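Local coordinates for inactive glucansucrase (Lactobacillus reuteri, PDB 5JBD), which is a catalytically inactive member of glycosyl hydrolase family 70, with a TIM-barrel fold, and binds a calcium ion, at residues E435-A448 with G603-V615. Numbering follows the deposited sequence.
Sequences EKTNKQYAQYNVPA and GYSNPYVSGYLGV
Asn445 grips the backbone of Ser610 with both ends of its amide. From a CB set back from Ser610, CG folds beside the backbone N (chi1 -76°) and lies 3.6 Å from Ser610 N. OD1 then accepts from Ser610 N at 2.9 Å, the donor standing above the carbonyl plane, while ND2 donates almost straight (169°) to Ser610 O. The second amide proton goes to Leu353 O, so bonds on both branches fix the rotation of the amide. The Tyr444 ring presents its CD2 edge to Ser610 CB; Ser610 OG is held by Arg359. Farther along, Lys439 bends at its last torsion (chi4 -67°), and NZ donates to an in-plane lone pair of Pro607 O (2.8 Å) and to Lys436 O and Gln434 O. Thr437 CG2 rests against Ser605 OG, and OG1 lies beside Pro607 CD. Water 1 joins Thr437 O to Asn606 O. At the helix start, Leu613 CD2 meets Pro447 CB at 3.8 Å. Asn606 OD1 accepts from Tyr608 N (an Asx turn) and Val609 N, completing an Asx motif. The turn 606-610 thus fastens to the loop before helix 446-455, which precedes barrel strand 460-464, while antiparallel-sheet strand 612-618 packs on the helix start.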
loop_
_atom_site.group_PDB
_atom_site.type_symbol
_atom_site.label_atom_id
_atom_site.label_comp_id
_atom_site.label_asym_id
_atom_site.label_seq_id
_atom_site.Cartn_x
_atom_site.Cartn_y
_atom_site.Cartn_z
ATOM N N GLU A 435 -1.382 19.370 -19.431
ATOM C CA GLU A 435 -1.046 20.687 -20.015
ATOM C C GLU A 435 -2.215 21.446 -20.654
ATOM O O GLU A 435 -2.091 22.640 -20.920
ATOM C CB GLU A 435 0.065 20.520 -21.059
ATOM C CG GLU A 435 1.343 19.975 -20.461
ATOM C CD GLU A 435 2.563 20.595 -21.081
ATOM O OE1 GLU A 435 2.887 20.221 -22.222
ATOM O OE2 GLU A 435 3.183 21.453 -20.422
ATOM N N LYS A 436 -3.326 20.751 -20.908
ATOM C CA LYS A 436 -4.475 21.335 -21.592
ATOM C C LYS A 436 -5.319 22.229 -20.676
ATOM O O LYS A 436 -5.327 22.072 -19.455
ATOM C CB LYS A 436 -5.384 20.235 -22.160
ATOM C CG LYS A 436 -4.761 19.451 -23.297
ATOM C CD LYS A 436 -5.655 18.301 -23.731
ATOM C CE LYS A 436 -4.964 17.437 -24.774
ATOM N NZ LYS A 436 -5.883 16.410 -25.331
ATOM N N THR A 437 -6.023 23.165 -21.296
ATOM C CA THR A 437 -7.096 23.915 -20.623
ATOM C C THR A 437 -8.282 22.966 -20.353
ATOM O O THR A 437 -8.715 22.824 -19.206
ATOM C CB THR A 437 -7.517 25.121 -21.471
ATOM O OG1 THR A 437 -6.414 26.034 -21.560
ATOM C CG2 THR A 437 -8.728 25.844 -20.868
ATOM N N ASN A 438 -8.767 22.294 -21.402
ATOM C CA ASN A 438 -9.895 21.360 -21.299
ATOM C C ASN A 438 -9.446 19.952 -21.029
ATOM O O ASN A 438 -9.453 19.108 -21.925
ATOM C CB ASN A 438 -10.726 21.391 -22.562
ATOM C CG ASN A 438 -11.443 22.671 -22.699
ATOM O OD1 ASN A 438 -12.408 22.933 -21.979
ATOM N ND2 ASN A 438 -10.941 23.512 -23.581
ATOM N N LYS A 439 -9.101 19.704 -19.770
ATOM C CA LYS A 439 -8.557 18.425 -19.355
ATOM C C LYS A 439 -9.651 17.363 -19.362
ATOM O O LYS A 439 -10.760 17.616 -18.928
ATOM C CB LYS A 439 -7.932 18.536 -17.957
ATOM C CG LYS A 439 -6.894 19.643 -17.778
ATOM C CD LYS A 439 -6.269 19.617 -16.376
ATOM C CE LYS A 439 -5.796 21.000 -15.930
ATOM N NZ LYS A 439 -4.662 21.524 -16.729
ATOM N N GLN A 440 -9.339 16.195 -19.898
ATOM C CA GLN A 440 -10.258 15.052 -19.934
ATOM C C GLN A 440 -10.086 14.111 -18.750
ATOM O O GLN A 440 -11.040 13.430 -18.367
ATOM C CB GLN A 440 -10.060 14.249 -21.237
ATOM C CG GLN A 440 -10.490 14.983 -22.492
ATOM C CD GLN A 440 -11.959 15.307 -22.447
ATOM O OE1 GLN A 440 -12.832 14.442 -22.634
ATOM N NE2 GLN A 440 -12.242 16.566 -22.150
ATOM N N TYR A 441 -8.869 14.060 -18.197
ATOM C CA TYR A 441 -8.504 13.095 -17.158
ATOM C C TYR A 441 -7.894 13.726 -15.911
ATOM O O TYR A 441 -8.209 13.314 -14.802
ATOM C CB TYR A 441 -7.514 12.067 -17.722
ATOM C CG TYR A 441 -7.900 11.498 -19.075
ATOM C CD1 TYR A 441 -9.095 10.805 -19.239
ATOM C CD2 TYR A 441 -7.069 11.665 -20.194
ATOM C CE1 TYR A 441 -9.465 10.293 -20.471
ATOM C CE2 TYR A 441 -7.430 11.152 -21.438
ATOM C CZ TYR A 441 -8.628 10.469 -21.570
ATOM O OH TYR A 441 -8.998 9.946 -22.788
ATOM N N ALA A 442 -6.983 14.671 -16.094
ATOM C CA ALA A 442 -6.260 15.301 -14.998
ATOM C C ALA A 442 -7.110 16.335 -14.259
ATOM O O ALA A 442 -8.070 16.879 -14.793
ATOM C CB ALA A 442 -4.992 15.971 -15.516
ATOM N N GLN A 443 -6.708 16.607 -13.021
ATOM C CA GLN A 443 -7.426 17.549 -12.161
ATOM C C GLN A 443 -7.370 18.966 -12.679
ATOM O O GLN A 443 -6.326 19.435 -13.098
ATOM C CB GLN A 443 -6.829 17.519 -10.742
ATOM C CG GLN A 443 -7.213 16.288 -9.964
ATOM C CD GLN A 443 -8.645 16.357 -9.504
ATOM O OE1 GLN A 443 -9.512 15.631 -9.991
ATOM N NE2 GLN A 443 -8.901 17.233 -8.572
ATOM N N TYR A 444 -8.508 19.656 -12.613
ATOM C CA TYR A 444 -8.562 21.103 -12.813
ATOM C C TYR A 444 -8.104 21.829 -11.538
ATOM O O TYR A 444 -8.155 21.271 -10.440
ATOM C CB TYR A 444 -9.984 21.537 -13.159
ATOM C CG TYR A 444 -10.448 21.180 -14.560
ATOM C CD1 TYR A 444 -10.741 19.862 -14.914
ATOM C CD2 TYR A 444 -10.589 22.160 -15.526
ATOM C CE1 TYR A 444 -11.143 19.534 -16.204
ATOM C CE2 TYR A 444 -11.005 21.849 -16.816
ATOM C CZ TYR A 444 -11.277 20.535 -17.150
ATOM O OH TYR A 444 -11.691 20.229 -18.440
ATOM N N ASN A 445 -7.662 23.068 -11.705
ATOM C CA ASN A 445 -7.376 23.978 -10.595
ATOM C C ASN A 445 -6.383 23.458 -9.555
ATOM O O ASN A 445 -6.592 23.644 -8.348
ATOM C CB ASN A 445 -8.702 24.376 -9.895
ATOM C CG ASN A 445 -9.510 25.393 -10.682
ATOM O OD1 ASN A 445 -9.039 26.503 -11.015
ATOM N ND2 ASN A 445 -10.759 25.055 -10.932
ATOM N N VAL A 446 -5.299 22.820 -9.999
ATOM C CA VAL A 446 -4.316 22.279 -9.054
ATOM C C VAL A 446 -3.689 23.388 -8.182
ATOM O O VAL A 446 -3.600 23.229 -6.949
ATOM C CB VAL A 446 -3.262 21.381 -9.749
ATOM C CG1 VAL A 446 -2.164 20.958 -8.775
ATOM C CG2 VAL A 446 -3.950 20.137 -10.310
ATOM N N PRO A 447 -3.290 24.519 -8.791
ATOM C CA PRO A 447 -2.758 25.614 -7.973
ATOM C C PRO A 447 -3.715 26.114 -6.884
ATOM O O PRO A 447 -3.290 26.302 -5.744
ATOM C CB PRO A 447 -2.470 26.709 -8.995
ATOM C CG PRO A 447 -2.150 25.964 -10.249
ATOM C CD PRO A 447 -3.123 24.801 -10.227
ATOM N N ALA A 448 -4.992 26.272 -7.216
ATOM C CA ALA A 448 -5.984 26.697 -6.216
ATOM C C ALA A 448 -6.214 25.637 -5.126
ATOM O O ALA A 448 -6.418 25.985 -3.956
ATOM C CB ALA A 448 -7.304 27.095 -6.896
ATOM N N GLY A 603 -13.906 35.274 -14.097
ATOM C CA GLY A 603 -13.665 33.898 -14.508
ATOM C C GLY A 603 -12.627 33.776 -15.627
ATOM O O GLY A 603 -12.628 34.582 -16.569
ATOM N N TYR A 604 -11.755 32.772 -15.516
ATOM C CA TYR A 604 -10.771 32.433 -16.543
ATOM C C TYR A 604 -10.823 30.951 -16.851
ATOM O O TYR A 604 -11.312 30.134 -16.054
ATOM C CB TYR A 604 -9.360 32.753 -16.070
ATOM C CG TYR A 604 -9.060 34.209 -15.898
ATOM C CD1 TYR A 604 -9.305 34.852 -14.694
ATOM C CD2 TYR A 604 -8.490 34.944 -16.926
ATOM C CE1 TYR A 604 -8.998 36.191 -14.516
ATOM C CE2 TYR A 604 -8.177 36.292 -16.763
ATOM C CZ TYR A 604 -8.437 36.909 -15.558
ATOM O OH TYR A 604 -8.141 38.242 -15.373
ATOM N N SER A 605 -10.278 30.598 -18.006
ATOM C CA SER A 605 -10.167 29.208 -18.407
ATOM C C SER A 605 -8.814 29.025 -19.080
ATOM O O SER A 605 -8.612 29.455 -20.221
ATOM C CB SER A 605 -11.307 28.831 -19.350
ATOM O OG SER A 605 -11.270 27.449 -19.645
ATOM N N ASN A 606 -7.880 28.406 -18.353
ATOM C CA ASN A 606 -6.541 28.110 -18.874
ATOM C C ASN A 606 -6.003 26.848 -18.164
ATOM O O ASN A 606 -6.692 26.314 -17.283
ATOM C CB ASN A 606 -5.656 29.363 -18.754
ATOM C CG ASN A 606 -5.349 29.739 -17.321
ATOM O OD1 ASN A 606 -4.916 28.902 -16.522
ATOM N ND2 ASN A 606 -5.522 31.017 -16.996
ATOM N N PRO A 607 -4.795 26.359 -18.532
ATOM C CA PRO A 607 -4.355 25.104 -17.919
ATOM C C PRO A 607 -4.194 25.132 -16.387
ATOM O O PRO A 607 -4.300 24.077 -15.753
ATOM C CB PRO A 607 -2.999 24.835 -18.607
ATOM C CG PRO A 607 -3.080 25.573 -19.905
ATOM C CD PRO A 607 -3.836 26.821 -19.554
ATOM N N TYR A 608 -3.958 26.323 -15.834
ATOM C CA TYR A 608 -3.702 26.527 -14.418
ATOM C C TYR A 608 -4.974 26.829 -13.611
ATOM O O TYR A 608 -5.084 26.377 -12.475
ATOM C CB TYR A 608 -2.696 27.676 -14.237
ATOM C CG TYR A 608 -1.366 27.400 -14.917
ATOM C CD1 TYR A 608 -0.348 26.745 -14.241
ATOM C CD2 TYR A 608 -1.137 27.763 -16.261
ATOM C CE1 TYR A 608 0.870 26.463 -14.856
ATOM C CE2 TYR A 608 0.079 27.481 -16.885
ATOM C CZ TYR A 608 1.073 26.825 -16.171
ATOM O OH TYR A 608 2.276 26.535 -16.752
ATOM N N VAL A 609 -5.918 27.569 -14.204
ATOM C CA VAL A 609 -7.117 28.083 -13.509
ATOM C C VAL A 609 -8.383 27.891 -14.362
ATOM O O VAL A 609 -8.404 28.233 -15.556
ATOM C CB VAL A 609 -6.963 29.585 -13.156
ATOM C CG1 VAL A 609 -8.198 30.120 -12.419
ATOM C CG2 VAL A 609 -5.699 29.830 -12.343
ATOM N N SER A 610 -9.411 27.301 -13.745
ATOM C CA SER A 610 -10.759 27.212 -14.284
ATOM C C SER A 610 -11.701 27.822 -13.249
ATOM O O SER A 610 -12.226 27.118 -12.366
ATOM C CB SER A 610 -11.108 25.758 -14.557
ATOM O OG SER A 610 -12.377 25.645 -15.174
ATOM N N GLY A 611 -11.896 29.128 -13.373
ATOM C CA GLY A 611 -12.482 29.959 -12.320
ATOM C C GLY A 611 -11.557 31.135 -12.033
ATOM O O GLY A 611 -11.241 31.905 -12.945
ATOM N N TYR A 612 -11.091 31.251 -10.794
ATOM C CA TYR A 612 -10.165 32.327 -10.424
ATOM C C TYR A 612 -9.239 31.899 -9.304
ATOM O O TYR A 612 -9.650 31.139 -8.417
ATOM C CB TYR A 612 -10.935 33.576 -9.988
ATOM C CG TYR A 612 -10.030 34.767 -9.651
ATOM C CD1 TYR A 612 -9.427 35.523 -10.658
ATOM C CD2 TYR A 612 -9.748 35.105 -8.316
ATOM C CE1 TYR A 612 -8.582 36.587 -10.356
ATOM C CE2 TYR A 612 -8.909 36.166 -8.004
ATOM C CZ TYR A 612 -8.335 36.911 -9.024
ATOM O OH TYR A 612 -7.508 37.974 -8.709
ATOM N N LEU A 613 -8.007 32.426 -9.327
ATOM C CA LEU A 613 -7.059 32.299 -8.211
ATOM C C LEU A 613 -6.357 33.626 -7.967
ATOM O O LEU A 613 -5.810 34.229 -8.903
ATOM C CB LEU A 613 -6.009 31.193 -8.471
ATOM C CG LEU A 613 -4.933 31.011 -7.376
ATOM C CD1 LEU A 613 -5.556 30.696 -6.009
ATOM C CD2 LEU A 613 -3.925 29.943 -7.773
ATOM N N GLY A 614 -6.368 34.078 -6.712
ATOM C CA GLY A 614 -5.578 35.236 -6.295
ATOM C C GLY A 614 -5.025 35.041 -4.892
ATOM O O GLY A 614 -5.720 34.508 -4.035
ATOM N N VAL A 615 -3.797 35.493 -4.646
ATOM C CA VAL A 615 -3.199 35.425 -3.311
ATOM C C VAL A 615 -2.476 36.727 -2.951
ATOM O O VAL A 615 -1.645 37.226 -3.751
ATOM C CB VAL A 615 -2.227 34.231 -3.201
ATOM C CG1 VAL A 615 -1.714 34.098 -1.760
ATOM C CG2 VAL A 615 -2.916 32.956 -3.656
HETATM O O HOH W 1 -8.821 24.546 -17.097
HETATM O O HOH W 2 -5.896 27.087 -9.698
HETATM O O HOH W 3 -7.320 23.964 -14.557
HETATM O O HOH W 4 -4.730 22.884 -12.956
#